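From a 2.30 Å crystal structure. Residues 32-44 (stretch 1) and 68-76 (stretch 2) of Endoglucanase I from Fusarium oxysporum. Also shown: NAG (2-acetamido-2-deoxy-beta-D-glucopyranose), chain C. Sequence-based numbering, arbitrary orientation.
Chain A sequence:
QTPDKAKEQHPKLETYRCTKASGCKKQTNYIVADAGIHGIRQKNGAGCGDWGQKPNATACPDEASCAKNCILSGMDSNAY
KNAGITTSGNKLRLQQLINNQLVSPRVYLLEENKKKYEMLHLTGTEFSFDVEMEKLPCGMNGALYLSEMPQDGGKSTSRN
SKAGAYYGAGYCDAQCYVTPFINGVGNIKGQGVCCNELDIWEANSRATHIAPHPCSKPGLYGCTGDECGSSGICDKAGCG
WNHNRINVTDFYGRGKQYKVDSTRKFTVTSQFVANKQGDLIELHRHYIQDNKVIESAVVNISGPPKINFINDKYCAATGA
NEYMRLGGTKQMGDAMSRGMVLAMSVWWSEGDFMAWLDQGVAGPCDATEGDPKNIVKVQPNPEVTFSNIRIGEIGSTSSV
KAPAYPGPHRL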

# COMPACT_ATOMS: atom_id res chain seq x y z
N VAL A 32 12.43 -0.17 -4.48
CA VAL A 32 12.54 -1.49 -5.08
C VAL A 32 11.22 -1.99 -5.64
O VAL A 32 10.14 -1.95 -5.01
CB VAL A 32 13.13 -2.55 -4.14
CG1 VAL A 32 12.18 -3.05 -3.02
CG2 VAL A 32 13.64 -3.77 -4.85
N ALA A 33 11.32 -2.53 -6.88
CA ALA A 33 10.08 -3.09 -7.42
C ALA A 33 9.83 -4.42 -6.71
O ALA A 33 10.76 -5.12 -6.33
CB ALA A 33 10.10 -3.30 -8.93
N ASP A 34 8.56 -4.81 -6.67
CA ASP A 34 8.18 -6.13 -6.20
C ASP A 34 9.05 -7.19 -6.90
O ASP A 34 9.19 -7.11 -8.12
CB ASP A 34 6.77 -6.48 -6.64
CG ASP A 34 6.16 -7.70 -6.04
OD1 ASP A 34 5.83 -7.87 -4.84
OD2 ASP A 34 5.95 -8.64 -6.85
N ALA A 35 9.38 -8.23 -6.17
CA ALA A 35 10.07 -9.37 -6.81
C ALA A 35 9.42 -9.76 -8.14
O ALA A 35 10.12 -9.81 -9.16
CB ALA A 35 10.06 -10.57 -5.86
N GLY A 36 8.10 -9.89 -8.23
CA GLY A 36 7.48 -10.31 -9.47
C GLY A 36 7.58 -9.34 -10.66
O GLY A 36 7.52 -9.82 -11.81
N ILE A 37 7.76 -8.02 -10.46
CA ILE A 37 7.95 -7.09 -11.54
C ILE A 37 9.33 -7.19 -12.20
O ILE A 37 9.63 -6.95 -13.39
CB ILE A 37 7.65 -5.65 -11.09
CG1 ILE A 37 6.16 -5.47 -10.91
CG2 ILE A 37 8.25 -4.59 -12.02
CD1 ILE A 37 5.91 -4.32 -9.91
N HIS A 38 10.31 -7.68 -11.42
CA HIS A 38 11.65 -7.94 -11.92
C HIS A 38 11.60 -8.98 -13.05
O HIS A 38 12.37 -8.88 -14.00
CB HIS A 38 12.50 -8.45 -10.76
CG HIS A 38 13.04 -7.42 -9.82
ND1 HIS A 38 12.27 -6.86 -8.83
CD2 HIS A 38 14.25 -6.81 -9.71
CE1 HIS A 38 12.94 -5.95 -8.15
NE2 HIS A 38 14.16 -5.93 -8.65
N GLY A 39 10.71 -9.95 -13.05
CA GLY A 39 10.62 -10.99 -14.04
C GLY A 39 11.14 -12.26 -13.36
O GLY A 39 12.30 -12.29 -12.96
N ILE A 40 10.30 -13.25 -13.15
CA ILE A 40 10.65 -14.52 -12.55
C ILE A 40 10.30 -15.61 -13.58
O ILE A 40 9.14 -15.83 -13.97
CB ILE A 40 9.96 -14.78 -11.19
CG1 ILE A 40 10.40 -13.75 -10.15
CG2 ILE A 40 10.27 -16.16 -10.66
CD1 ILE A 40 9.44 -13.51 -8.99
N ARG A 41 11.35 -16.32 -14.01
CA ARG A 41 11.20 -17.24 -15.12
C ARG A 41 12.01 -18.50 -15.16
O ARG A 41 13.13 -18.31 -14.73
CB ARG A 41 11.82 -16.54 -16.37
CG ARG A 41 10.89 -16.65 -17.55
CD ARG A 41 9.74 -15.69 -17.25
NE ARG A 41 9.98 -14.35 -17.76
CZ ARG A 41 9.43 -13.95 -18.90
NH1 ARG A 41 8.69 -14.78 -19.63
NH2 ARG A 41 9.60 -12.71 -19.37
N GLN A 42 11.48 -19.52 -15.85
CA GLN A 42 12.32 -20.69 -16.07
C GLN A 42 13.33 -20.39 -17.19
O GLN A 42 13.35 -19.39 -17.90
CB GLN A 42 11.45 -21.92 -16.30
CG GLN A 42 10.34 -22.18 -15.30
CD GLN A 42 9.49 -23.39 -15.64
OE1 GLN A 42 8.24 -23.27 -15.70
NE2 GLN A 42 10.14 -24.52 -15.91
N LYS A 43 14.29 -21.27 -17.40
CA LYS A 43 15.27 -21.17 -18.46
C LYS A 43 14.63 -21.29 -19.85
O LYS A 43 15.19 -20.67 -20.75
CB LYS A 43 16.35 -22.22 -18.13
CG LYS A 43 17.45 -21.61 -17.23
CD LYS A 43 18.65 -21.13 -18.05
CE LYS A 43 19.75 -22.20 -18.01
NZ LYS A 43 19.47 -23.43 -18.83
N ASN A 44 13.49 -21.94 -20.06
CA ASN A 44 12.86 -22.00 -21.36
C ASN A 44 11.91 -20.82 -21.60
O ASN A 44 11.05 -20.90 -22.50
CB ASN A 44 12.10 -23.32 -21.50
CG ASN A 44 10.96 -23.54 -20.53
OD1 ASN A 44 10.53 -22.68 -19.71
ND2 ASN A 44 10.44 -24.76 -20.65
N LYS A 68 16.19 -23.38 -7.67
CA LYS A 68 17.09 -23.65 -8.77
C LYS A 68 16.46 -23.23 -10.12
O LYS A 68 17.07 -22.57 -10.93
CB LYS A 68 17.36 -25.15 -8.97
CG LYS A 68 18.53 -25.75 -8.30
CD LYS A 68 18.71 -27.04 -7.64
CE LYS A 68 17.85 -27.81 -6.70
NZ LYS A 68 17.53 -29.21 -7.15
N ASN A 69 15.23 -23.61 -10.43
CA ASN A 69 14.63 -23.37 -11.73
C ASN A 69 14.00 -22.01 -11.97
O ASN A 69 13.61 -21.69 -13.11
CB ASN A 69 13.59 -24.49 -11.79
CG ASN A 69 14.22 -25.85 -11.92
OD1 ASN A 69 13.66 -26.90 -11.53
ND2 ASN A 69 15.44 -25.95 -12.48
N CYS A 70 13.82 -21.19 -10.93
CA CYS A 70 13.05 -19.93 -11.14
C CYS A 70 13.98 -18.75 -10.94
O CYS A 70 14.51 -18.58 -9.84
CB CYS A 70 11.89 -19.92 -10.16
SG CYS A 70 10.60 -21.10 -10.53
N ILE A 71 14.36 -18.08 -12.03
CA ILE A 71 15.36 -17.05 -12.03
C ILE A 71 14.67 -15.67 -11.97
O ILE A 71 13.84 -15.37 -12.83
CB ILE A 71 16.34 -17.08 -13.24
CG1 ILE A 71 17.06 -18.43 -13.40
CG2 ILE A 71 17.43 -16.02 -13.20
CD1 ILE A 71 17.77 -19.03 -12.20
N LEU A 72 15.15 -14.83 -11.10
CA LEU A 72 14.68 -13.46 -10.95
C LEU A 72 15.70 -12.57 -11.65
O LEU A 72 16.86 -12.63 -11.32
CB LEU A 72 14.56 -13.08 -9.46
CG LEU A 72 14.11 -11.66 -9.07
CD1 LEU A 72 13.36 -11.54 -7.73
CD2 LEU A 72 15.27 -10.71 -9.06
N SER A 73 15.25 -11.67 -12.50
CA SER A 73 16.09 -10.76 -13.26
C SER A 73 16.33 -9.40 -12.60
O SER A 73 15.39 -8.66 -12.35
CB SER A 73 15.40 -10.45 -14.61
OG SER A 73 15.46 -11.55 -15.46
N GLY A 74 17.58 -9.04 -12.50
CA GLY A 74 18.11 -7.79 -12.01
C GLY A 74 17.44 -6.65 -12.80
O GLY A 74 17.23 -6.84 -13.99
N MET A 75 17.16 -5.52 -12.17
CA MET A 75 16.53 -4.41 -12.81
C MET A 75 17.47 -3.22 -12.85
O MET A 75 17.81 -2.67 -11.81
CB MET A 75 15.21 -4.04 -12.14
CG MET A 75 14.01 -4.80 -12.65
SD MET A 75 12.51 -4.55 -11.68
CE MET A 75 11.94 -3.03 -12.45
N ASP A 76 17.90 -2.82 -14.04
CA ASP A 76 18.74 -1.63 -14.14
C ASP A 76 17.81 -0.40 -14.19
O ASP A 76 16.58 -0.58 -14.09
CB ASP A 76 19.78 -1.73 -15.22
CG ASP A 76 19.27 -1.84 -16.64
OD1 ASP A 76 18.06 -1.79 -16.86
OD2 ASP A 76 20.16 -1.99 -17.54
C1 NAG C . 4.75 -25.17 -16.18
C2 NAG C . 4.08 -24.56 -17.38
C3 NAG C . 4.17 -25.60 -18.48
C4 NAG C . 5.67 -25.94 -18.77
C5 NAG C . 6.38 -26.37 -17.47
C6 NAG C . 7.85 -26.60 -17.64
C7 NAG C . 2.27 -22.92 -17.45
C8 NAG C . 0.82 -22.71 -17.18
N2 NAG C . 2.68 -24.17 -17.11
O3 NAG C . 3.69 -25.31 -19.77
O4 NAG C . 5.78 -27.05 -19.66
O5 NAG C . 6.15 -25.36 -16.52
O6 NAG C . 8.79 -25.74 -18.11
O7 NAG C . 2.99 -22.14 -17.89
O HOH W 1 14.52 -7.33 -14.98
O HOH W 2 14.69 -23.68 -15.24

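The sulfur of M75 lies almost squarely over the imidazole of H38: SD is 3.4 Å from the centroid of the H38 ring and only 11° off its normal, so the polarizable thioether rests on the π face. Within its own stretch the ring is also anchored by a hydrogen bond from H38 ND1 to D34 O at 3.2 Å, while NE2 is satisfied elsewhere in the structure. M75 also reaches apolar neighbours, with SD 3.9 Å from A33 CB and CE 4.0 Å from I37 CG2.

Beyond H38 the chains run antiparallel as a short two-stranded ladder. R41 and I71 form the hydrogen-bonded pair, R41 N donating to I71 O (2.9 Å) and I71 N to R41 O (3.0 Å); S73 N extends the ladder to G39 O (3.0 Å). G39, leaving the helical turn with positive phi, adopts backbone angles at which a CB would jam against the preceding carbonyl. I40 and L72 form the non-hydrogen-bonded pair, their side chains sharing one face, with I40 CG1 4.3 Å from L72 CB. L72 CD1 meets A35 CB at 3.9 Å, and I40 CG2 packs on C70 CB at 4.1 Å.

Water joins the backbones at both ends: water 1 lies 2.8 Å from H38 O and 2.9 Å from G74 O, within hydrogen-bonding reach of both, and water 2 accepts from K43 N (3.3 Å) while donating to N69 O (3.1 Å).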